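Local structure of copper-containing nitrite reductase (Hyphomicrobium denitrificans 1NES1, 6TFO) at residues Gly411-Leu416 / Phe431-Gly436; Val291-Tyr296 / Leu344-Gly349; Thr33-Ile38 / Ile46-Asp51; Arg42-Gly47 / Arg54-Lys59; Glu301-Lys306 / Gly359-Thr364. The protein probably reduces nitrite to nitric oxide with electrons from cytochrome c, using copper centres held in cupredoxin domains that assemble into a trimer. All blocks are in the same frame, centred on the assembly; numbering follows the deposited sequence.

Contact 1 of 5, residues Gly411-Leu416 / Phe431-Gly436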
# COMPACT_ATOMS: atom_id res chain seq x y z
N GLY C 411 49.13 30.24 3.72
CA GLY C 411 47.87 30.61 3.06
C GLY C 411 47.05 29.40 2.67
O GLY C 411 47.58 28.25 2.76
N GLY C 412 45.81 29.65 2.28
CA GLY C 412 44.86 28.64 1.78
C GLY C 412 43.41 29.00 2.08
O GLY C 412 43.15 29.99 2.81
N ARG C 413 42.48 28.24 1.51
CA ARG C 413 41.08 28.16 1.98
C ARG C 413 41.01 27.05 3.03
O ARG C 413 41.19 25.87 2.66
CB ARG C 413 40.15 27.91 0.79
CG ARG C 413 38.78 27.37 1.19
CD ARG C 413 37.83 27.34 0.02
NE ARG C 413 37.29 28.67 -0.16
CZ ARG C 413 37.26 29.34 -1.30
NH1 ARG C 413 36.74 30.56 -1.33
NH2 ARG C 413 37.75 28.79 -2.40
N TYR C 414 40.84 27.41 4.30
CA TYR C 414 40.73 26.43 5.40
C TYR C 414 39.23 26.17 5.61
O TYR C 414 38.42 27.13 5.54
CB TYR C 414 41.48 26.95 6.63
CG TYR C 414 42.98 27.06 6.45
CD1 TYR C 414 43.82 25.98 6.66
CD2 TYR C 414 43.56 28.27 6.07
CE1 TYR C 414 45.20 26.09 6.51
CE2 TYR C 414 44.93 28.40 5.93
CZ TYR C 414 45.76 27.31 6.15
OH TYR C 414 47.11 27.42 6.02
N VAL C 415 38.86 24.91 5.81
CA VAL C 415 37.43 24.51 5.76
C VAL C 415 36.98 24.01 7.13
O VAL C 415 37.47 22.96 7.54
CB VAL C 415 37.18 23.45 4.67
CG1 VAL C 415 35.72 23.05 4.63
CG2 VAL C 415 37.63 23.96 3.31
N LEU C 416 36.03 24.72 7.73
CA LEU C 416 35.33 24.33 8.98
C LEU C 416 34.31 23.22 8.67
O LEU C 416 33.49 23.43 7.76
CB LEU C 416 34.60 25.55 9.56
CG LEU C 416 35.45 26.62 10.24
CD1 LEU C 416 36.32 27.37 9.23
CD2 LEU C 416 34.54 27.60 10.97
N PHE C 431 34.15 28.34 5.15
CA PHE C 431 35.48 28.73 4.61
C PHE C 431 36.14 29.79 5.50
O PHE C 431 35.49 30.78 5.93
CB PHE C 431 35.33 29.19 3.17
CG PHE C 431 34.89 28.11 2.22
CD1 PHE C 431 35.20 26.78 2.46
CD2 PHE C 431 34.19 28.44 1.07
CE1 PHE C 431 34.80 25.80 1.57
CE2 PHE C 431 33.80 27.46 0.17
CZ PHE C 431 34.11 26.14 0.42
N LEU C 432 37.42 29.55 5.81
CA LEU C 432 38.38 30.55 6.32
C LEU C 432 39.37 30.83 5.19
O LEU C 432 40.22 29.93 4.90
CB LEU C 432 39.09 29.98 7.56
CG LEU C 432 40.29 30.78 8.07
CD1 LEU C 432 39.94 32.24 8.29
CD2 LEU C 432 40.80 30.17 9.35
N ASN C 433 39.21 32.00 4.56
CA ASN C 433 39.99 32.42 3.37
C ASN C 433 41.22 33.20 3.85
O ASN C 433 41.05 34.16 4.63
CB ASN C 433 39.10 33.22 2.41
CG ASN C 433 37.92 32.40 1.92
OD1 ASN C 433 38.10 31.29 1.42
ND2 ASN C 433 36.72 32.93 2.05
N VAL C 434 42.41 32.76 3.42
CA VAL C 434 43.73 33.29 3.84
C VAL C 434 44.63 33.34 2.60
O VAL C 434 45.17 32.27 2.23
CB VAL C 434 44.35 32.41 4.95
CG1 VAL C 434 45.62 33.03 5.51
CG2 VAL C 434 43.37 32.12 6.07
N ASP C 435 44.80 34.50 1.96
CA ASP C 435 45.63 34.59 0.72
C ASP C 435 47.12 34.48 1.09
O ASP C 435 47.56 34.94 2.19
CB ASP C 435 45.27 35.78 -0.18
CG ASP C 435 45.59 37.13 0.42
OD1 ASP C 435 45.49 37.26 1.65
OD2 ASP C 435 45.93 38.04 -0.36
N GLY C 436 47.87 33.82 0.21
CA GLY C 436 49.30 33.46 0.35
C GLY C 436 49.69 32.52 -0.78
O GLY C 436 48.82 32.02 -1.48
O HOH W 1 34.65 32.03 0.66
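Arg-413 lies over one face of the Phe-431 ring. Its chain leaves the strand with CG anti to the backbone N and then bends at chi3 (-81°), which places NE above the ring, 3.3 Å from Phe-431 CD2. Arg-413 CD stands 3.6 Å from the ring centroid, a CH-pi contact over the face. The guanidinium, turned 44° from the ring plane, adds an off-centre cation-pi contact, with Arg-413 CZ 4.4 Å from the same centroid. Asn-433 runs alongside Arg-413, its amide almost perpendicular to the guanidinium, and a water accepts from both Arg-413 NH1 and Asn-433 ND2. Val-415 CG2 meets the ring's edge, 3.8 Å from Phe-431 CE1. On the opposite face of the sheet, the Tyr-414 ring turns its edge to Val-434, Tyr-414 CD2 3.9 Å from Val-434 CG2, while its OH bonds to Arg-410 O. Backbone bonds in the Gly-412/Val-434 and Tyr-414/Leu-432 pairs knit the antiparallel hairpin. The side chain of Val-415 is about 9 Å from a bound copper and from that of His-419, a copper-binding residue. Strand 412-418 runs between 430-434 and 365-370, and strand 344-345 borders 430-434 on its far side.

Contact 2 of 5, residues Val291-Tyr296 / Leu344-Gly349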
# COMPACT_ATOMS: atom_id res chain seq x y z
N VAL C 291 45.27 37.44 21.03
CA VAL C 291 45.30 36.75 19.72
C VAL C 291 45.00 37.81 18.65
O VAL C 291 44.42 38.85 18.99
CB VAL C 291 44.28 35.60 19.81
CG1 VAL C 291 42.86 36.06 19.49
CG2 VAL C 291 44.67 34.42 18.94
N ASP C 292 45.42 37.59 17.41
CA ASP C 292 45.27 38.61 16.34
C ASP C 292 43.80 38.74 15.93
O ASP C 292 43.33 39.89 15.85
CB ASP C 292 46.17 38.28 15.15
CG ASP C 292 47.62 38.22 15.58
OD1 ASP C 292 48.01 39.09 16.38
OD2 ASP C 292 48.31 37.30 15.15
N ARG C 293 43.08 37.63 15.72
CA ARG C 293 41.71 37.70 15.16
C ARG C 293 40.79 36.67 15.82
O ARG C 293 41.20 35.49 16.00
CB ARG C 293 41.73 37.53 13.65
CG ARG C 293 40.52 38.16 12.99
CD ARG C 293 40.55 37.91 11.51
NE ARG C 293 41.68 38.55 10.87
CZ ARG C 293 41.76 39.83 10.54
NH1 ARG C 293 42.84 40.29 9.93
NH2 ARG C 293 40.76 40.65 10.80
N GLU C 294 39.56 37.12 16.11
CA GLU C 294 38.50 36.31 16.75
C GLU C 294 37.31 36.10 15.81
O GLU C 294 36.98 37.01 15.00
CB GLU C 294 38.03 37.04 18.00
CG GLU C 294 39.11 37.22 19.04
CD GLU C 294 38.54 37.68 20.36
OE1 GLU C 294 37.84 38.73 20.37
OE2 GLU C 294 38.75 36.96 21.37
N PHE C 295 36.64 34.95 15.96
CA PHE C 295 35.47 34.53 15.14
C PHE C 295 34.42 33.87 16.03
O PHE C 295 34.77 33.18 17.02
CB PHE C 295 35.90 33.58 14.03
CG PHE C 295 36.75 34.21 12.96
CD1 PHE C 295 36.22 35.20 12.15
CD2 PHE C 295 38.05 33.79 12.74
CE1 PHE C 295 36.99 35.77 11.14
CE2 PHE C 295 38.81 34.36 11.72
CZ PHE C 295 38.27 35.34 10.92
N TYR C 296 33.16 34.05 15.62
CA TYR C 296 31.91 33.56 16.26
C TYR C 296 31.23 32.56 15.32
O TYR C 296 30.75 32.97 14.25
CB TYR C 296 31.02 34.77 16.52
CG TYR C 296 29.73 34.51 17.25
CD1 TYR C 296 29.50 33.36 17.98
CD2 TYR C 296 28.77 35.50 17.28
CE1 TYR C 296 28.33 33.19 18.70
CE2 TYR C 296 27.61 35.36 18.00
CZ TYR C 296 27.38 34.20 18.70
OH TYR C 296 26.20 34.08 19.39
N LEU C 344 34.82 33.56 6.56
CA LEU C 344 35.91 34.03 7.46
C LEU C 344 37.09 34.47 6.58
O LEU C 344 37.43 33.74 5.61
CB LEU C 344 36.32 32.91 8.42
CG LEU C 344 35.31 32.52 9.50
CD1 LEU C 344 34.13 31.75 8.92
CD2 LEU C 344 35.97 31.70 10.58
N TYR C 345 37.68 35.62 6.93
CA TYR C 345 38.89 36.21 6.28
C TYR C 345 39.97 36.43 7.34
O TYR C 345 39.67 36.92 8.45
CB TYR C 345 38.53 37.51 5.56
CG TYR C 345 37.56 37.30 4.41
CD1 TYR C 345 37.99 36.79 3.19
CD2 TYR C 345 36.21 37.59 4.56
CE1 TYR C 345 37.11 36.59 2.14
CE2 TYR C 345 35.31 37.39 3.53
CZ TYR C 345 35.76 36.88 2.32
OH TYR C 345 34.86 36.70 1.31
N ALA C 346 41.21 36.07 7.02
CA ALA C 346 42.38 36.25 7.90
C ALA C 346 43.66 36.35 7.06
O ALA C 346 43.59 36.09 5.84
CB ALA C 346 42.44 35.13 8.91
N ASN C 347 44.78 36.71 7.70
CA ASN C 347 46.10 36.92 7.06
C ASN C 347 47.13 35.93 7.61
O ASN C 347 47.10 35.62 8.84
CB ASN C 347 46.54 38.37 7.25
CG ASN C 347 45.55 39.32 6.61
OD1 ASN C 347 45.26 39.24 5.42
ND2 ASN C 347 44.98 40.19 7.43
N VAL C 348 48.01 35.44 6.72
CA VAL C 348 49.16 34.57 7.10
C VAL C 348 49.89 35.23 8.27
O VAL C 348 50.00 36.46 8.28
CB VAL C 348 50.10 34.34 5.90
CG1 VAL C 348 51.36 33.59 6.32
CG2 VAL C 348 49.39 33.60 4.77
N GLY C 349 50.33 34.43 9.25
CA GLY C 349 51.08 34.91 10.42
C GLY C 349 50.17 35.19 11.61
O GLY C 349 50.70 35.24 12.75
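Phe-295 and Leu-344 both carry CG anti to the carbonyl carbon (chi1 -69° and -70°), and their side chains meet between the two facing sheets of a cupredoxin beta-sandwich. Phe-295 comes from strand 293-302 of one sheet, Leu-344 from the short edge strand 344-345 of the other. The leucine puts its CD2 methyl over one face of the ring, 3.7 Å from the Phe-295 centroid, a CH-pi contact displaced toward the rim, where Phe-295 CG is only 3.5 Å from Leu-344 CD2. Leu-432 packs against Leu-344, and Val-352 against Phe-295, so the pair belongs to the buried layer of the sandwich. An alanine in place of Phe-295 would probably open a gap between the sheets and leave the Leu-344 methyl without the ring face it rests on.

Nearer the surface, Arg-293 reaches the same way. Its chain bends at chi3 (-64°), bringing NE to within 3.8 Å of Ala-346 CA, and Arg-293 CD lies 3.3 Å from Tyr-345 O. The guanidinium ends beside the Asn-347 amide, but Arg-293 NH1 and Asn-347 ND2 are both donors and do not bond. Glu-350 links the two segments instead: one carboxylate oxygen forms a salt bridge with Arg-293 NH1, the other accepts from Asn-347 N. Asp-292 turns OD2 to Thr-351 N. Back at the aromatic ring, Tyr-345 O lies in the plane of the ring at its edge, 3.2 Å from Phe-295 CZ.

Contact 3 of 5, residues Thr33-Ile38 / Ile46-Asp51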
# COMPACT_ATOMS: atom_id res chain seq x y z
N THR C 33 21.63 14.31 -8.11
CA THR C 33 21.18 12.93 -7.80
C THR C 33 20.29 12.40 -8.95
O THR C 33 19.32 13.09 -9.35
CB THR C 33 20.49 12.89 -6.43
OG1 THR C 33 21.38 13.51 -5.50
CG2 THR C 33 20.19 11.49 -5.97
N LEU C 34 20.64 11.24 -9.51
CA LEU C 34 19.84 10.57 -10.56
C LEU C 34 19.35 9.23 -10.02
O LEU C 34 20.18 8.48 -9.48
CB LEU C 34 20.70 10.35 -11.81
CG LEU C 34 21.30 11.60 -12.45
CD1 LEU C 34 22.07 11.21 -13.72
CD2 LEU C 34 20.25 12.65 -12.77
N ARG C 35 18.05 8.97 -10.18
CA ARG C 35 17.41 7.66 -9.94
C ARG C 35 17.08 7.05 -11.31
O ARG C 35 16.49 7.76 -12.15
CB ARG C 35 16.20 7.83 -9.01
CG ARG C 35 15.46 6.54 -8.69
CD ARG C 35 14.43 6.70 -7.58
NE ARG C 35 15.11 6.53 -6.30
CZ ARG C 35 15.25 7.47 -5.35
NH1 ARG C 35 14.71 8.67 -5.48
NH2 ARG C 35 15.92 7.16 -4.25
N THR C 36 17.48 5.81 -11.55
CA THR C 36 17.09 5.06 -12.76
C THR C 36 15.60 4.70 -12.63
O THR C 36 15.13 4.52 -11.50
CB THR C 36 17.95 3.81 -12.97
OG1 THR C 36 17.65 2.90 -11.91
CG2 THR C 36 19.43 4.13 -13.00
N GLY C 37 14.89 4.60 -13.75
CA GLY C 37 13.51 4.09 -13.76
C GLY C 37 12.91 4.03 -15.15
O GLY C 37 13.67 3.97 -16.14
N ILE C 38 11.58 4.03 -15.18
CA ILE C 38 10.73 3.99 -16.41
C ILE C 38 9.86 5.25 -16.39
O ILE C 38 9.14 5.46 -15.42
CB ILE C 38 9.88 2.70 -16.43
CG1 ILE C 38 10.72 1.44 -16.21
CG2 ILE C 38 9.06 2.61 -17.71
CD1 ILE C 38 11.75 1.19 -17.26
N ILE C 46 16.01 9.75 -13.87
CA ILE C 46 15.06 10.75 -13.30
C ILE C 46 15.81 11.57 -12.24
O ILE C 46 16.43 10.97 -11.34
CB ILE C 46 13.81 10.06 -12.73
CG1 ILE C 46 13.24 9.04 -13.72
CG2 ILE C 46 12.78 11.11 -12.35
CD1 ILE C 46 12.42 7.96 -13.06
N GLY C 47 15.73 12.90 -12.35
CA GLY C 47 16.34 13.84 -11.38
C GLY C 47 15.66 13.75 -10.02
O GLY C 47 14.42 13.56 -9.98
N VAL C 48 16.46 13.87 -8.95
CA VAL C 48 16.00 13.85 -7.54
C VAL C 48 16.50 15.12 -6.86
O VAL C 48 17.73 15.34 -6.86
CB VAL C 48 16.51 12.60 -6.80
CG1 VAL C 48 15.90 12.49 -5.41
CG2 VAL C 48 16.25 11.35 -7.62
N GLY C 49 15.56 15.94 -6.35
CA GLY C 49 15.81 17.19 -5.62
C GLY C 49 16.42 18.26 -6.50
O GLY C 49 16.70 17.98 -7.68
N GLY C 50 16.64 19.44 -5.94
CA GLY C 50 17.31 20.57 -6.60
C GLY C 50 16.49 21.10 -7.75
O GLY C 50 15.25 21.02 -7.68
N ASP C 51 17.16 21.59 -8.79
CA ASP C 51 16.54 22.21 -9.98
C ASP C 51 16.14 21.12 -10.98
O ASP C 51 15.65 21.50 -12.06
CB ASP C 51 17.50 23.19 -10.66
CG ASP C 51 18.05 24.24 -9.70
OD1 ASP C 51 17.36 24.53 -8.69
OD2 ASP C 51 19.17 24.75 -9.96
O HOH W 2 19.86 16.73 -7.74
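Arg-35 and Ile-46 hold the two strands together with a reciprocal pair of backbone bonds: Arg-35 N gives to Ile-46 O at 2.8 Å, nearly straight at 169°, and Ile-46 N returns a bond to Arg-35 O at 2.7 Å. Two residues along, Val-48 N reaches Thr-33 O at 3.0 Å, and a water joins the same two residues, accepting from Thr-33 N and donating to Val-48 O at 2.7 Å. Between these rungs Leu-34 CA directs its hydrogen at Ile-46 O.

This is the beta hairpin of strands 30-39 and 42-48 in the N-terminal cupredoxin domain, whose copper is bound by His-80, Cys-117, His-122 and Met-127. Gly-37 lies about 6 Å from the side chains of His-80 and Met-127.

Thr-33, Arg-35, Ile-46 and Val-48 share one face of the sheet. Arg-35 starts with CG anti to the backbone N (chi1 -180°), and chi3 (-85°) turns NE off the extended chain; Arg-35 CB and Arg-35 NH1 each lie 3.8 Å from the same methyl, Val-48 CG2. Its NH2 also makes a long, weak ion pair with Glu-319 of the second subunit. Thr-33 CG2 leans on Val-48 CB at 3.9 Å. At the other end Ile-46 reaches diagonally, its CD1 4.1 Å from Gly-37 CA. Leu-34 points to the reverse face, against Leu-72, Tyr-45 and Pro-58.

Contact 4 of 5, residues Arg42-Gly47 / Arg54-Lys59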
# COMPACT_ATOMS: atom_id res chain seq x y z
N ARG C 42 10.03 4.91 -21.69
CA ARG C 42 11.47 4.58 -21.88
C ARG C 42 12.13 4.26 -20.54
O ARG C 42 11.60 4.67 -19.48
CB ARG C 42 12.16 5.73 -22.61
CG ARG C 42 11.99 5.68 -24.11
CD ARG C 42 11.98 7.04 -24.76
NE ARG C 42 13.13 7.87 -24.41
CZ ARG C 42 13.08 9.04 -23.78
NH1 ARG C 42 11.92 9.57 -23.40
NH2 ARG C 42 14.20 9.70 -23.52
N MET C 43 13.24 3.53 -20.59
CA MET C 43 14.16 3.35 -19.44
C MET C 43 15.09 4.57 -19.38
O MET C 43 15.83 4.80 -20.37
CB MET C 43 14.99 2.08 -19.62
CG MET C 43 15.58 1.57 -18.35
SD MET C 43 16.45 0.03 -18.75
CE MET C 43 15.69 -1.03 -17.52
N VAL C 44 15.02 5.34 -18.29
CA VAL C 44 15.63 6.70 -18.21
C VAL C 44 16.34 6.93 -16.87
O VAL C 44 16.27 6.08 -15.95
CB VAL C 44 14.58 7.80 -18.45
CG1 VAL C 44 13.97 7.68 -19.84
CG2 VAL C 44 13.50 7.79 -17.37
N TYR C 45 17.01 8.08 -16.80
CA TYR C 45 17.44 8.71 -15.54
C TYR C 45 16.34 9.70 -15.15
O TYR C 45 15.80 10.37 -16.04
CB TYR C 45 18.79 9.40 -15.73
CG TYR C 45 19.95 8.52 -16.12
CD1 TYR C 45 20.64 7.78 -15.18
CD2 TYR C 45 20.44 8.54 -17.40
CE1 TYR C 45 21.75 7.03 -15.52
CE2 TYR C 45 21.55 7.80 -17.77
CZ TYR C 45 22.21 7.05 -16.82
OH TYR C 45 23.29 6.31 -17.19
N ILE C 46 16.01 9.75 -13.87
CA ILE C 46 15.06 10.75 -13.30
C ILE C 46 15.81 11.57 -12.24
O ILE C 46 16.43 10.97 -11.34
CB ILE C 46 13.81 10.06 -12.73
CG1 ILE C 46 13.24 9.04 -13.72
CG2 ILE C 46 12.78 11.11 -12.35
CD1 ILE C 46 12.42 7.96 -13.06
N GLY C 47 15.73 12.90 -12.35
CA GLY C 47 16.34 13.84 -11.38
C GLY C 47 15.66 13.75 -10.02
O GLY C 47 14.42 13.56 -9.98
N ARG C 54 12.32 15.24 -10.53
CA ARG C 54 11.26 14.52 -11.29
C ARG C 54 11.40 14.72 -12.80
O ARG C 54 10.59 14.13 -13.52
CB ARG C 54 9.85 14.97 -10.87
CG ARG C 54 9.38 14.49 -9.51
CD ARG C 54 8.19 15.36 -9.15
NE ARG C 54 7.40 14.86 -8.03
CZ ARG C 54 6.67 13.74 -8.04
NH1 ARG C 54 6.63 12.97 -9.11
NH2 ARG C 54 5.99 13.40 -6.96
N GLN C 55 12.39 15.47 -13.27
CA GLN C 55 12.67 15.62 -14.72
C GLN C 55 13.31 14.33 -15.24
O GLN C 55 14.13 13.74 -14.52
CB GLN C 55 13.62 16.79 -14.99
CG GLN C 55 13.04 18.13 -14.59
CD GLN C 55 14.02 19.23 -14.91
OE1 GLN C 55 14.93 19.06 -15.73
NE2 GLN C 55 13.87 20.36 -14.23
N VAL C 56 12.98 13.93 -16.46
CA VAL C 56 13.54 12.66 -17.02
C VAL C 56 14.74 13.08 -17.87
O VAL C 56 14.63 14.13 -18.55
CB VAL C 56 12.50 11.80 -17.77
CG1 VAL C 56 11.06 12.21 -17.46
CG2 VAL C 56 12.73 11.73 -19.27
N ASN C 57 15.83 12.31 -17.79
CA ASN C 57 17.11 12.61 -18.47
C ASN C 57 17.41 14.10 -18.35
O ASN C 57 17.63 14.78 -19.36
CB ASN C 57 17.09 12.08 -19.90
CG ASN C 57 16.96 10.57 -19.93
OD1 ASN C 57 17.44 9.90 -19.01
ND2 ASN C 57 16.30 10.03 -20.96
N PRO C 58 17.48 14.66 -17.11
CA PRO C 58 17.60 16.10 -16.91
C PRO C 58 18.92 16.63 -17.48
O PRO C 58 19.93 15.93 -17.42
CB PRO C 58 17.57 16.31 -15.39
CG PRO C 58 18.00 14.96 -14.84
CD PRO C 58 17.48 13.93 -15.84
N LYS C 59 18.87 17.86 -18.01
CA LYS C 59 20.09 18.60 -18.40
C LYS C 59 20.78 19.03 -17.09
O LYS C 59 20.12 19.66 -16.24
CB LYS C 59 19.76 19.79 -19.30
CG LYS C 59 20.98 20.55 -19.80
CD LYS C 59 20.64 21.80 -20.56
CE LYS C 59 20.53 21.54 -22.04
NZ LYS C 59 20.60 22.80 -22.82
O HOH W 3 15.15 12.22 -22.52
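Asn-57 grips Tyr-45 by both backbone groups: Asn-57 OD1 accepts from Tyr-45 N at 2.9 Å, and Asn-57 N gives to Tyr-45 O at 2.6 Å. The residue sits in the left-handed backbone region, and chi1 (-64°) sets CG anti to the carbonyl carbon; the side chain crosses that of Tyr-45 at about a right angle. Asn-57 ND2 packs 3.5 Å from Val-44 CG1 and gives to Gly-126 O; it also shares a water with Arg-42 NH2, each donating to it. An alanine in place of Asn-57 would probably leave Tyr-45 N and Gly-126 O without these amide partners and the loop less firmly set against the strand.

Gly-47 is gripped in the same two-sided way. Its N bonds to Gln-55 O at 2.8 Å, and Arg-54 N reaches Gly-47 O at 2.7 Å from above the carbonyl plane. Pro-58 closes over the glycine, CG 3.9 Å from Gly-47 N, leaving little room for a side chain.

Tyr-45 shows Asn-57 OD1 the edge of its ring, 3.7 Å away at CD2, and sends its OH off to Asp-81 O; the ring packs on the copper ligand Cys-117. Strand 42-48 is the outermost of its sheet within the chain: strand 30-39 pairs with one side of it, and this loop, leading to strand 60-63 of the facing sheet, bonds to the other.

Contact 5 of 5, residues Glu301-Lys306 / Gly359-Thr364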
# COMPACT_ATOMS: atom_id res chain seq x y z
N GLU C 301 20.81 22.40 13.82
CA GLU C 301 20.04 21.54 12.89
C GLU C 301 18.67 22.17 12.64
O GLU C 301 18.11 22.83 13.53
CB GLU C 301 19.90 20.12 13.44
CG GLU C 301 21.13 19.54 14.13
CD GLU C 301 21.03 19.40 15.64
OE1 GLU C 301 19.90 19.20 16.16
OE2 GLU C 301 22.08 19.47 16.31
N ILE C 302 18.13 21.95 11.44
CA ILE C 302 16.73 22.32 11.08
C ILE C 302 16.06 21.05 10.53
O ILE C 302 16.70 20.29 9.77
CB ILE C 302 16.73 23.54 10.12
CG1 ILE C 302 17.11 24.81 10.88
CG2 ILE C 302 15.39 23.68 9.41
CD1 ILE C 302 17.18 26.05 10.03
N TYR C 303 14.82 20.83 10.97
CA TYR C 303 14.02 19.59 10.76
C TYR C 303 12.84 19.95 9.86
O TYR C 303 11.80 20.41 10.35
CB TYR C 303 13.56 19.04 12.12
CG TYR C 303 14.68 18.65 13.05
CD1 TYR C 303 15.38 19.60 13.77
CD2 TYR C 303 15.04 17.32 13.19
CE1 TYR C 303 16.42 19.24 14.63
CE2 TYR C 303 16.07 16.94 14.05
CZ TYR C 303 16.77 17.90 14.76
OH TYR C 303 17.79 17.54 15.60
N THR C 304 13.00 19.78 8.55
CA THR C 304 11.99 20.18 7.54
C THR C 304 11.22 18.96 7.05
O THR C 304 11.81 17.85 6.97
CB THR C 304 12.64 20.92 6.37
OG1 THR C 304 13.65 20.09 5.80
CG2 THR C 304 13.23 22.25 6.79
N VAL C 305 9.95 19.19 6.70
CA VAL C 305 9.03 18.21 6.05
C VAL C 305 9.73 17.66 4.81
O VAL C 305 9.81 16.43 4.69
CB VAL C 305 7.67 18.86 5.70
CG1 VAL C 305 6.82 17.95 4.82
CG2 VAL C 305 6.90 19.27 6.95
N LYS C 306 10.25 18.53 3.94
CA LYS C 306 10.86 18.16 2.63
C LYS C 306 12.37 18.00 2.79
O LYS C 306 13.00 18.69 3.59
CB LYS C 306 10.61 19.20 1.54
CG LYS C 306 9.16 19.52 1.20
CD LYS C 306 8.38 18.34 0.67
CE LYS C 306 6.96 18.69 0.29
NZ LYS C 306 6.42 17.72 -0.68
N GLY C 359 24.34 25.12 19.36
CA GLY C 359 22.92 25.33 19.72
C GLY C 359 22.18 24.01 19.67
O GLY C 359 21.45 23.68 20.65
N GLY C 360 22.42 23.24 18.61
CA GLY C 360 21.83 21.90 18.42
C GLY C 360 20.51 21.97 17.68
O GLY C 360 20.48 22.49 16.56
N PRO C 361 19.37 21.51 18.26
CA PRO C 361 19.30 21.07 19.66
C PRO C 361 19.82 19.67 20.04
O PRO C 361 19.81 19.39 21.21
CB PRO C 361 17.79 21.00 19.90
CG PRO C 361 17.23 20.60 18.57
CD PRO C 361 18.07 21.42 17.60
N ASN C 362 20.25 18.84 19.09
CA ASN C 362 20.37 17.38 19.39
C ASN C 362 21.77 16.81 19.13
O ASN C 362 22.11 15.90 19.90
CB ASN C 362 19.30 16.61 18.63
CG ASN C 362 17.94 16.88 19.23
OD1 ASN C 362 17.79 16.83 20.44
ND2 ASN C 362 16.96 17.15 18.40
N PHE C 363 22.53 17.29 18.14
CA PHE C 363 23.74 16.61 17.62
C PHE C 363 25.05 17.23 18.16
O PHE C 363 25.21 18.49 18.13
CB PHE C 363 23.71 16.62 16.10
CG PHE C 363 22.76 15.61 15.52
CD1 PHE C 363 21.40 15.85 15.49
CD2 PHE C 363 23.23 14.39 15.06
CE1 PHE C 363 20.53 14.90 15.00
CE2 PHE C 363 22.35 13.44 14.57
CZ PHE C 363 21.01 13.70 14.53
N THR C 364 25.98 16.36 18.55
CA THR C 364 27.38 16.67 18.97
C THR C 364 28.24 16.88 17.72
O THR C 364 28.26 15.99 16.84
CB THR C 364 27.92 15.55 19.87
OG1 THR C 364 27.12 15.54 21.06
CG2 THR C 364 29.36 15.73 20.27
O HOH W 4 24.63 20.12 15.79
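Glu-301 points its carboxylate into the turn at Pro-361 to Phe-363, where hydrogen bonds dominate. Glu-301 OE1 takes Asn-362 N on its syn lone pair at 3.0 Å, and on the anti side it accepts from Tyr-303 OH at 2.7 Å. Glu-301 OE2 is met by Phe-363 N at 2.9 Å, from 45° above the carboxylate plane; a water at 2.7 Å also donates to OE2 and ties it to Phe-363 O. A bend at chi2 (108°) sets CD toward the turn. Behind it, Glu-301 N bonds to Gly-360 O at 2.8 Å. The Tyr-303 hydroxyl works both ways, since Asn-362 ND2 gives to Tyr-303 OH at 2.9 Å with the oxygen in the amide plane. That ND2 also donates to Ser-422 OG of the fourth subunit.

Apolar contact is slighter. Tyr-303 and Pro-361, which follows a cis peptide bond, meet tip to tip, Tyr-303 CE1 4.0 Å from Pro-361 CD. The Phe-363 ring turns its edge to Glu-301 OE1 and Tyr-303 OH.

With backbone N-H groups, a phenol and a water all donating to it, the buried carboxylate is probably ionised; it holds the turn after strand 351-360 against strand 293-302, beside the subunit interface.

Overall arrangement
Contacts 1, 2 and 5 belong to the last cupredoxin domain. Contacts 1 and 2 lie 10 Å apart between centres and join directly, Asn-433 N to Leu-344 O at 2.7 Å, so one sheet continues from the hairpin to the edge strand. Contacts 2 and 5 use opposite ends of strand 293-302, their centres 29 Å apart. Contacts 3 and 4, whose centres are about 6 Å apart, share Ile-46 and Gly-47 in the N-terminal domain, at least 26 Å from the centres of the others. Copper lies near most of them: about 6 Å from the Tyr-45 side chain in contact 4, 9 Å from Gly-37 in contact 3, and 10 Å from Pro-361 in contact 5. Contact 2 is away from the annotated sites.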